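Local atomic coordinates of phosphatidylinositol-specific phospholipase C1 (Streptomyces antibioticus, PDB entry 3H4X), a protein that belongs to the calcium-dependent phosphoinositide phospholipase C family and folds as a barrel of mostly parallel strands wrapped by helices. Residues A[89-92]-A[93-96]; A[110-113]-A[114-118]; A[166-169]-A[170-174]; A[260-263]-A[264-267]; A[273-276]-A[277-281]. All coordinates share one frame; numbering follows the deposited sequence.

Contact 1: A[89-92]-A[93-96]; sequences AANA and SELR
Ser93 and Asn91 meet through their side chains: the serine hydroxyl OG donates to Asn91 OD1 at 2.6 Å, somewhat tilted from the amide's carbonyl plane. Both groups stand between their own backbone N and carbonyl carbon (chi1 86° for Ser93, 55° for Asn91), which folds them back over the turn and toward each other. At Glu94 the backbone N donates to Asn91 O at 3.0 Å and more weakly to Asn91 OD1, so the amide oxygen serves the hydroxyl and, loosely, the main chain. The Glu94 side chain, extended beyond CG, runs past the Asn91 amide toward Ala90. Its OE1 takes the N-H of Ala90 at 2.9 Å in a nearly straight bond (169°), met from above the carboxylate plane, while Ala90 CB lies 3.4 Å from OE1. Leu95 N closes the next step by donating to Ala92 O at 3.1 Å. Its methyl CD2 rests on Ala89 CB at 3.7 Å, and its side chain also reaches Trp114 of helix 104-117. Two successive i to i+3 backbone bonds, from Glu94 to Asn91 and from Leu95 to Ala92, identify a short 3-10 turn in the surface loop between strand 73-74 and helix 104-117.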
# COMPACT_ATOMS: atom_id res chain seq x y z
N ALA A 89 -5.85 -16.88 -10.99
CA ALA A 89 -5.22 -17.49 -12.16
C ALA A 89 -4.00 -18.31 -11.76
O ALA A 89 -3.19 -17.87 -10.95
CB ALA A 89 -4.82 -16.42 -13.16
N ALA A 90 -3.87 -19.50 -12.35
CA ALA A 90 -2.73 -20.37 -12.05
C ALA A 90 -1.47 -19.91 -12.76
O ALA A 90 -0.35 -20.21 -12.32
CB ALA A 90 -3.06 -21.81 -12.41
N ASN A 91 -1.64 -19.20 -13.87
CA ASN A 91 -0.52 -18.71 -14.65
C ASN A 91 -1.00 -17.62 -15.60
O ASN A 91 -2.20 -17.36 -15.69
CB ASN A 91 0.14 -19.85 -15.43
CG ASN A 91 -0.85 -20.60 -16.29
OD1 ASN A 91 -1.51 -20.01 -17.14
ND2 ASN A 91 -0.97 -21.90 -16.07
N ALA A 92 -0.07 -16.99 -16.31
CA ALA A 92 -0.40 -15.86 -17.16
C ALA A 92 -1.40 -16.23 -18.27
O ALA A 92 -2.20 -15.39 -18.68
CB ALA A 92 0.86 -15.24 -17.76
N SER A 93 -1.34 -17.47 -18.74
CA SER A 93 -2.22 -17.92 -19.82
C SER A 93 -3.68 -17.85 -19.39
O SER A 93 -4.59 -17.79 -20.23
CB SER A 93 -1.87 -19.34 -20.27
OG SER A 93 -2.52 -20.32 -19.47
N GLU A 94 -3.90 -17.87 -18.08
CA GLU A 94 -5.25 -17.91 -17.51
C GLU A 94 -5.79 -16.54 -17.12
O GLU A 94 -6.93 -16.43 -16.68
CB GLU A 94 -5.30 -18.83 -16.29
CG GLU A 94 -5.06 -20.29 -16.59
CD GLU A 94 -5.41 -21.20 -15.42
OE1 GLU A 94 -5.66 -20.68 -14.31
OE2 GLU A 94 -5.43 -22.43 -15.60
N LEU A 95 -4.98 -15.49 -17.25
CA LEU A 95 -5.46 -14.16 -16.88
C LEU A 95 -6.60 -13.74 -17.81
O LEU A 95 -6.53 -13.94 -19.03
CB LEU A 95 -4.32 -13.15 -16.88
CG LEU A 95 -3.32 -13.31 -15.74
CD1 LEU A 95 -2.09 -12.46 -15.98
CD2 LEU A 95 -3.95 -12.99 -14.39
N ARG A 96 -7.64 -13.17 -17.22
CA ARG A 96 -8.84 -12.78 -17.96
C ARG A 96 -9.56 -13.99 -18.55
O ARG A 96 -9.94 -13.97 -19.72
CB ARG A 96 -8.50 -11.76 -19.06
CG ARG A 96 -7.77 -10.53 -18.56
CD ARG A 96 -7.45 -9.57 -19.70
NE ARG A 96 -6.78 -8.39 -19.16
CZ ARG A 96 -5.48 -8.34 -18.87
NH1 ARG A 96 -4.70 -9.38 -19.10
NH2 ARG A 96 -4.98 -7.23 -18.34

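Contact 2: A[110-113]-A[114-118]. With EOH (ethanol), chain F.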
# COMPACT_ATOMS: atom_id res chain seq x y z
N ASP A 110 -3.17 -14.01 -8.91
CA ASP A 110 -3.20 -13.17 -10.10
C ASP A 110 -1.91 -12.36 -10.21
O ASP A 110 -1.33 -12.24 -11.30
CB ASP A 110 -4.39 -12.20 -10.08
CG ASP A 110 -5.72 -12.88 -10.32
OD1 ASP A 110 -5.76 -14.13 -10.44
OD2 ASP A 110 -6.74 -12.16 -10.39
N MET A 111 -1.48 -11.80 -9.09
CA MET A 111 -0.25 -11.02 -9.05
C MET A 111 0.96 -11.84 -9.47
O MET A 111 1.80 -11.38 -10.24
CB MET A 111 -0.03 -10.44 -7.65
CG MET A 111 -1.01 -9.35 -7.27
SD MET A 111 -0.84 -8.80 -5.57
CE MET A 111 0.82 -8.13 -5.57
N ARG A 112 1.06 -13.05 -8.95
CA ARG A 112 2.18 -13.93 -9.29
C ARG A 112 2.16 -14.29 -10.78
O ARG A 112 3.20 -14.24 -11.45
CB ARG A 112 2.14 -15.21 -8.44
CG ARG A 112 3.21 -16.23 -8.78
CD ARG A 112 4.60 -15.64 -8.66
NE ARG A 112 5.65 -16.61 -8.95
CZ ARG A 112 6.20 -17.41 -8.04
NH1 ARG A 112 5.79 -17.37 -6.78
NH2 ARG A 112 7.16 -18.27 -8.39
N ALA A 113 0.99 -14.64 -11.29
CA ALA A 113 0.84 -14.99 -12.70
C ALA A 113 1.26 -13.83 -13.59
O ALA A 113 2.01 -13.99 -14.55
CB ALA A 113 -0.59 -15.40 -12.99
N TRP A 114 0.77 -12.64 -13.24
CA TRP A 114 1.07 -11.44 -14.00
C TRP A 114 2.56 -11.11 -13.91
O TRP A 114 3.20 -10.77 -14.91
CB TRP A 114 0.22 -10.28 -13.49
CG TRP A 114 0.47 -8.99 -14.17
CD1 TRP A 114 -0.15 -8.52 -15.30
CD2 TRP A 114 1.41 -7.99 -13.78
NE1 TRP A 114 0.36 -7.29 -15.63
CE2 TRP A 114 1.31 -6.94 -14.71
CE3 TRP A 114 2.32 -7.87 -12.72
CZ2 TRP A 114 2.09 -5.79 -14.62
CZ3 TRP A 114 3.09 -6.73 -12.64
CH2 TRP A 114 2.97 -5.71 -13.57
N HIS A 115 3.11 -11.22 -12.71
CA HIS A 115 4.53 -10.98 -12.47
C HIS A 115 5.41 -11.86 -13.36
O HIS A 115 6.35 -11.37 -14.00
CB HIS A 115 4.85 -11.23 -10.99
CG HIS A 115 6.31 -11.37 -10.69
ND1 HIS A 115 7.14 -10.30 -10.48
CD2 HIS A 115 7.08 -12.48 -10.54
CE1 HIS A 115 8.37 -10.73 -10.23
NE2 HIS A 115 8.35 -12.05 -10.26
N ASP A 116 5.12 -13.15 -13.38
CA ASP A 116 5.92 -14.08 -14.19
C ASP A 116 5.84 -13.74 -15.68
O ASP A 116 6.79 -14.01 -16.42
CB ASP A 116 5.49 -15.52 -13.93
CG ASP A 116 5.88 -16.01 -12.54
OD1 ASP A 116 6.80 -15.42 -11.93
OD2 ASP A 116 5.28 -16.99 -12.07
N ALA A 117 4.74 -13.14 -16.10
CA ALA A 117 4.54 -12.78 -17.51
C ALA A 117 5.15 -11.43 -17.87
O ALA A 117 5.26 -11.09 -19.05
CB ALA A 117 3.06 -12.79 -17.85
N HIS A 118 5.54 -10.65 -16.87
CA HIS A 118 6.10 -9.32 -17.09
C HIS A 118 7.42 -9.12 -16.35
O HIS A 118 7.51 -8.30 -15.43
CB HIS A 118 5.09 -8.24 -16.68
CG HIS A 118 3.78 -8.35 -17.38
ND1 HIS A 118 3.48 -7.63 -18.52
CD2 HIS A 118 2.68 -9.09 -17.11
CE1 HIS A 118 2.25 -7.93 -18.92
NE2 HIS A 118 1.75 -8.81 -18.08
C1 EOH F . 6.61 -18.81 -4.13
C2 EOH F . 7.03 -19.12 -2.70
O EOH F . 7.72 -18.59 -4.98
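Trp114 N donates to Asp110 O at 2.9 Å and His115 N to Met111 O at 2.8 Å, two of the i to i+4 bonds that hold this last part of helix 104-117 together. On the buried side packing is close: Met111 is covered by Leu126, Phe189 and Phe191, the indole of Trp114 by Ile124 and Phe189. With CG opposite the backbone N (chi1 179°), the indole swings away from the preceding turn, and its NE1 is bonded to Asp53. Asp110 likewise turns its carboxylate outward from the helix, to the backbone N-H groups of Ala89 and Glu87. The side chains thus place the helix against strands 124-130 and 189-195 of the barrel, as the helical part of the crossover that joins the parallel strands 58-64 and 124-130. On the solvent side, where Asp116 is exposed and Arg112 partly so, the side chains meet through a longer polar pair, though the backbone bond from Asp116 N to Arg112 O is still 2.9 Å. Arg112 bends at chi2 (57°), carrying NE forward along the helix to Asp116. The salt bridge is 3.2 Å from NE to Asp116 OD2, approached on the syn side, with a weaker reach to OD1; NE alone engages, and with the planes 87° apart there is no flat two-pronged pairing. Arg112 NH1 looks elsewhere, donating to the ethanol oxygen at 2.9 Å and to Lys152 O. His115 ND1 is bonded to His121 NE2. Near the helix end Ala117 N makes a longer bond to Ala113 O, 3.3 Å.

Contact 3: A[166-169]-A[170-174]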
# COMPACT_ATOMS: atom_id res chain seq x y z
N GLY A 166 21.24 -4.71 7.76
CA GLY A 166 21.88 -4.95 9.06
C GLY A 166 21.60 -3.88 10.09
O GLY A 166 22.11 -3.94 11.21
N HIS A 167 20.79 -2.90 9.73
CA HIS A 167 20.44 -1.81 10.65
C HIS A 167 19.54 -2.31 11.78
O HIS A 167 18.92 -3.37 11.67
CB HIS A 167 19.75 -0.67 9.90
CG HIS A 167 20.67 0.09 8.99
ND1 HIS A 167 21.49 1.11 9.43
CD2 HIS A 167 20.89 -0.02 7.66
CE1 HIS A 167 22.17 1.59 8.41
NE2 HIS A 167 21.83 0.93 7.32
N ALA A 168 19.47 -1.54 12.86
CA ALA A 168 18.68 -1.93 14.01
C ALA A 168 17.18 -1.83 13.74
O ALA A 168 16.40 -2.64 14.25
CB ALA A 168 19.05 -1.10 15.23
N THR A 169 16.78 -0.84 12.96
CA THR A 169 15.36 -0.62 12.65
C THR A 169 15.19 -0.09 11.23
O THR A 169 16.14 0.41 10.62
CB THR A 169 14.73 0.42 13.59
OG1 THR A 169 15.27 1.71 13.30
CG2 THR A 169 14.95 0.06 15.05
N ALA A 170 13.97 -0.18 10.72
CA ALA A 170 13.65 0.34 9.40
C ALA A 170 13.88 1.84 9.34
O ALA A 170 14.38 2.36 8.34
CB ALA A 170 12.22 -0.00 9.03
N ASP A 171 13.52 2.55 10.41
CA ASP A 171 13.71 3.99 10.44
C ASP A 171 15.18 4.36 10.32
O ASP A 171 15.55 5.27 9.57
CB ASP A 171 13.16 4.58 11.73
CG ASP A 171 13.23 6.09 11.74
OD1 ASP A 171 12.53 6.72 10.93
OD2 ASP A 171 14.01 6.64 12.55
N GLU A 172 16.03 3.66 11.07
CA GLU A 172 17.46 3.92 11.02
C GLU A 172 17.97 3.71 9.60
O GLU A 172 18.71 4.53 9.06
CB GLU A 172 18.20 3.01 12.00
CG GLU A 172 19.72 3.14 11.96
CD GLU A 172 20.41 2.09 12.81
OE1 GLU A 172 20.29 2.14 14.05
OE2 GLU A 172 21.08 1.21 12.23
N ALA A 173 17.56 2.60 8.99
CA ALA A 173 18.00 2.27 7.65
C ALA A 173 17.57 3.31 6.63
O ALA A 173 18.36 3.76 5.80
CB ALA A 173 17.49 0.90 7.26
N VAL A 174 16.30 3.70 6.68
CA VAL A 174 15.76 4.56 5.64
C VAL A 174 16.33 5.98 5.73
O VAL A 174 16.64 6.60 4.72
CB VAL A 174 14.21 4.54 5.64
CG1 VAL A 174 13.64 5.51 6.65
CG2 VAL A 174 13.68 4.81 4.23
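His167 ND1 donates to Glu172 OE2 at 2.8 Å, the one side-chain-to-side-chain hydrogen bond here. The carboxylate oxygen lies in the ring plane and accepts the N-H on its anti lone pair, while the ring and carboxylate planes stand 77° apart. The glutamate gets there because its chain is extended all the way from the backbone N through CG and beyond, carrying the carboxylate back past the start of the helix. Side chain to backbone bonds are two. The same OE2 weakly accepts from Ala168 N at 3.2 Å, so two donors grip one oxygen, and Thr169 OG1 accepts from Glu172 N at 3.1 Å along a nearly straight N-H (165°). One backbone bond, Ala173 N to Thr169 O at 3.1 Å, starts the regular helical pattern. The nonpolar part is a CH-pi contact: Ala173 CA sits over one face of the His167 imidazole, 3.8 Å from its centroid, while Ala173 CB approaches His167 CD2 at 3.5 Å. Histidine is thus held at its edge by an acid and on a face by the helix. Thr169 with its hydroxyl between backbone N and carbonyl carbon (chi1 69°), bonded to the amide three residues on, is a classic threonine N-cap; it opens helix 170-177, with the His167-Glu172 hydrogen bond linking the preceding loop to its first turn.

Contact 4: A[260-263]-A[264-267]; sequences DGDA and ATYL. Unlike the reference sequence in segment 264-267: Ala264 (reference Pro).
The chain turns directly from strand 258-262 into helix 263-266, and the change is marked by Tyr266 N donating to Asp262 O at 3.0 Å, almost along the C=O axis. A weak bond from Leu267 N to Ala263 O follows as the chain leaves the helix. Asp262 occupies the N-cap. A chi1 near 180° turns its carboxylate to the carbonyl side and forward over the first turn, where OD2 accepts from Thr265 N at 3.0 Å and from the Thr265 hydroxyl OG1 at 2.8 Å; the two side chains cross at about a right angle. OD2 lies too near an atom elsewhere in the model, so these two bonds are less sure. The other oxygen, OD1, works through a water, which donates to it at 2.7 Å and accepts from Ala264 N at 2.9 Å. Tyr266 lies back along the end of the strand: its ring edge carbon CE2 is 3.4 Å from Gly261 O, and Gly261, with no side chain, allows the phenol end close to the main chain, Tyr266 OH being 3.5 Å from Gly261 N. The tyrosine also touches Leu283 and Met285 of strand 282-286. Further back, Asp260 turns away from the helix and pairs with Lys127, with Glu192 close by. Chemically, the amides of the second and third helix residues, Ala264 and Thr265, appear to be met by one carboxylate, through water and directly, and its negative charge would probably offset the partial positive charge of the helix start.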
# COMPACT_ATOMS: atom_id res chain seq x y z
N ASP A 260 0.26 7.80 5.56
CA ASP A 260 -0.86 7.75 4.63
C ASP A 260 -1.95 8.67 5.16
O ASP A 260 -2.43 8.49 6.28
CB ASP A 260 -1.35 6.30 4.56
CG ASP A 260 -2.36 6.06 3.47
OD1 ASP A 260 -3.40 6.73 3.48
OD2 ASP A 260 -2.10 5.19 2.61
N GLY A 261 -2.32 9.68 4.37
CA GLY A 261 -3.29 10.65 4.86
C GLY A 261 -3.90 11.46 3.74
O GLY A 261 -3.48 11.40 2.59
N ASP A 262 -4.91 12.25 4.10
CA ASP A 262 -5.70 13.03 3.16
C ASP A 262 -4.88 14.14 2.50
O ASP A 262 -4.27 14.97 3.18
CB ASP A 262 -6.89 13.62 3.91
CG ASP A 262 -7.77 14.46 3.03
OD1 ASP A 262 -8.39 13.90 2.11
OD2 ASP A 262 -7.83 15.69 3.27
N ALA A 263 -4.90 14.18 1.16
CA ALA A 263 -4.12 15.16 0.41
C ALA A 263 -4.46 16.61 0.77
O ALA A 263 -3.56 17.42 1.01
CB ALA A 263 -4.29 14.94 -1.09
N ALA A 264 -5.75 16.94 0.80
CA ALA A 264 -6.14 18.31 1.12
C ALA A 264 -5.62 18.72 2.49
O ALA A 264 -5.17 19.85 2.69
CB ALA A 264 -7.66 18.45 1.05
N THR A 265 -5.66 17.79 3.44
CA THR A 265 -5.15 18.05 4.78
C THR A 265 -3.65 18.33 4.76
O THR A 265 -3.18 19.28 5.38
CB THR A 265 -5.49 16.89 5.74
OG1 THR A 265 -6.91 16.70 5.76
CG2 THR A 265 -5.02 17.21 7.15
N TYR A 266 -2.89 17.51 4.03
CA TYR A 266 -1.46 17.73 3.93
C TYR A 266 -1.12 19.08 3.32
O TYR A 266 -0.04 19.62 3.55
CB TYR A 266 -0.79 16.63 3.10
CG TYR A 266 -0.56 15.34 3.85
CD1 TYR A 266 0.16 15.33 5.04
CD2 TYR A 266 -1.05 14.14 3.38
CE1 TYR A 266 0.37 14.16 5.74
CE2 TYR A 266 -0.84 12.96 4.06
CZ TYR A 266 -0.14 12.98 5.25
OH TYR A 266 0.05 11.79 5.92
N LEU A 267 -2.04 19.61 2.52
CA LEU A 267 -1.80 20.87 1.84
C LEU A 267 -2.47 22.07 2.51
O LEU A 267 -2.46 23.17 1.96
CB LEU A 267 -2.23 20.78 0.38
CG LEU A 267 -1.17 20.26 -0.59
CD1 LEU A 267 -0.65 18.88 -0.19
CD2 LEU A 267 -1.71 20.24 -2.01
O HOH W 1 -7.92 15.36 -0.17

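Contact 5: A[273-276]-A[277-281]; sequences TSWY and DTRHY. With EOH (ethanol), chain N.
The side chains of Trp275 and Arg279 lie against each other without a polar bond: Trp275 NE1 and Arg279 NE are 3.2 Å apart, but both are donors. They meet by a CH-pi contact, Arg279 CD 3.8 Å from the centroid of the five-membered ring, and by the guanidinium lying nearly flat over the indole. NH1 of Arg279 gives to Tyr281 OH at 3.1 Å within the guanidinium plane. That phenol oxygen is shared further, with Asp171 and Arg244. The tyrosine turns an edge to the face of the Trp275 six-membered ring, planes at 63°. Ser274 OG receives a water proton and is also bonded to Asp272, and the same water is hydrogen-bonded to Thr278 OG1. Asp277 O accepts from an ethanol hydroxyl at 2.9 Å, while Asp277 OD2 is met by His316 ND1. The main-chain bonds begin regularly, with Thr278 N to Ser274 O at 2.9 Å (169°), weaken with Arg279 N to Trp275 O at 3.3 Å, then change: Tyr276 O takes Tyr281 N at 2.9 Å, and Asp277 O also takes His280 N at 3.1 Å. With the positive phi of His280 (68°), the helix end is a Schellman motif, closing helix 274-278 just before strand 282-286.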
# COMPACT_ATOMS: atom_id res chain seq x y z
N THR A 273 5.31 19.02 5.10
CA THR A 273 5.50 17.76 4.39
C THR A 273 6.94 17.52 3.95
O THR A 273 7.30 16.40 3.60
CB THR A 273 4.55 17.63 3.18
OG1 THR A 273 4.71 18.78 2.34
CG2 THR A 273 3.10 17.54 3.64
N SER A 274 7.78 18.55 3.98
CA SER A 274 9.19 18.37 3.62
C SER A 274 9.88 17.40 4.58
O SER A 274 10.85 16.74 4.22
CB SER A 274 9.93 19.70 3.57
OG SER A 274 10.19 20.20 4.87
N TRP A 275 9.38 17.32 5.81
CA TRP A 275 9.92 16.44 6.83
C TRP A 275 10.02 15.00 6.32
O TRP A 275 11.01 14.32 6.55
CB TRP A 275 9.02 16.51 8.06
CG TRP A 275 9.43 15.69 9.24
CD1 TRP A 275 10.36 16.02 10.18
CD2 TRP A 275 8.89 14.42 9.64
NE1 TRP A 275 10.45 15.03 11.13
CE2 TRP A 275 9.55 14.04 10.82
CE3 TRP A 275 7.91 13.57 9.10
CZ2 TRP A 275 9.27 12.84 11.47
CZ3 TRP A 275 7.64 12.39 9.76
CH2 TRP A 275 8.31 12.03 10.93
N TYR A 276 8.98 14.56 5.62
CA TYR A 276 8.93 13.19 5.10
C TYR A 276 9.98 12.96 4.02
O TYR A 276 10.61 11.91 3.96
CB TYR A 276 7.54 12.87 4.53
CG TYR A 276 6.45 13.01 5.55
CD1 TYR A 276 6.06 11.93 6.34
CD2 TYR A 276 5.83 14.23 5.77
CE1 TYR A 276 5.08 12.06 7.30
CE2 TYR A 276 4.85 14.37 6.73
CZ TYR A 276 4.48 13.28 7.49
OH TYR A 276 3.51 13.41 8.45
N ASP A 277 10.13 13.95 3.15
CA ASP A 277 11.05 13.85 2.03
C ASP A 277 12.50 13.83 2.53
O ASP A 277 13.32 13.03 2.07
CB ASP A 277 10.82 15.04 1.09
CG ASP A 277 11.27 14.78 -0.33
OD1 ASP A 277 11.99 13.79 -0.57
OD2 ASP A 277 10.89 15.58 -1.21
N THR A 278 12.80 14.70 3.48
CA THR A 278 14.14 14.78 4.05
C THR A 278 14.57 13.44 4.65
O THR A 278 15.74 13.04 4.54
CB THR A 278 14.21 15.88 5.13
OG1 THR A 278 13.92 17.15 4.53
CG2 THR A 278 15.59 15.92 5.77
N ARG A 279 13.63 12.74 5.26
CA ARG A 279 13.92 11.48 5.95
C ARG A 279 13.72 10.25 5.08
O ARG A 279 13.95 9.12 5.53
CB ARG A 279 13.08 11.39 7.23
CG ARG A 279 13.57 12.32 8.33
CD ARG A 279 12.51 12.60 9.38
NE ARG A 279 13.07 13.34 10.51
CZ ARG A 279 13.28 12.81 11.72
NH1 ARG A 279 12.97 11.55 11.96
NH2 ARG A 279 13.80 13.56 12.69
N HIS A 280 13.30 10.46 3.83
CA HIS A 280 13.08 9.39 2.86
C HIS A 280 11.90 8.48 3.21
O HIS A 280 11.84 7.33 2.78
CB HIS A 280 14.36 8.56 2.66
CG HIS A 280 15.58 9.40 2.44
ND1 HIS A 280 15.64 10.39 1.48
CD2 HIS A 280 16.78 9.41 3.06
CE1 HIS A 280 16.83 10.96 1.52
NE2 HIS A 280 17.53 10.39 2.47
N TYR A 281 10.96 9.00 3.99
CA TYR A 281 9.75 8.26 4.30
C TYR A 281 8.80 8.30 3.11
O TYR A 281 8.78 9.28 2.36
CB TYR A 281 9.03 8.86 5.51
CG TYR A 281 9.84 8.91 6.78
CD1 TYR A 281 10.81 7.96 7.07
CD2 TYR A 281 9.59 9.90 7.72
CE1 TYR A 281 11.53 8.01 8.25
CE2 TYR A 281 10.30 9.96 8.90
CZ TYR A 281 11.27 9.02 9.17
OH TYR A 281 11.96 9.12 10.35
C1 EOH N . 14.89 14.92 -0.22
C2 EOH N . 14.76 16.37 0.24
O EOH N . 15.60 14.13 0.72
O HOH W 2 12.56 19.12 5.89

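How the contacts relate
Two groups emerge. Contacts 1 and 2 have centres 8 Å apart and touch: Ala89 N probably bonds to Asp110 OD1 at 2.8 Å, and Ala92 CB packs on Ala117 CB, seating the loop turn on helix 104-117. Contacts 3, 4 and 5 lie far away, contact 3 being about 31 Å from contact 1 at the nearest atoms. Contacts 3 and 5 join through a short probable bond of 2.5 Å from Tyr281 OH to Asp171 OD1. Contacts 4 and 5, centres 14 Å apart, pack more loosely through Tyr266, Thr273 and Tyr276. Trp275 of contact 5 touches Asp242, one of the residues lining an acetyl group pocket.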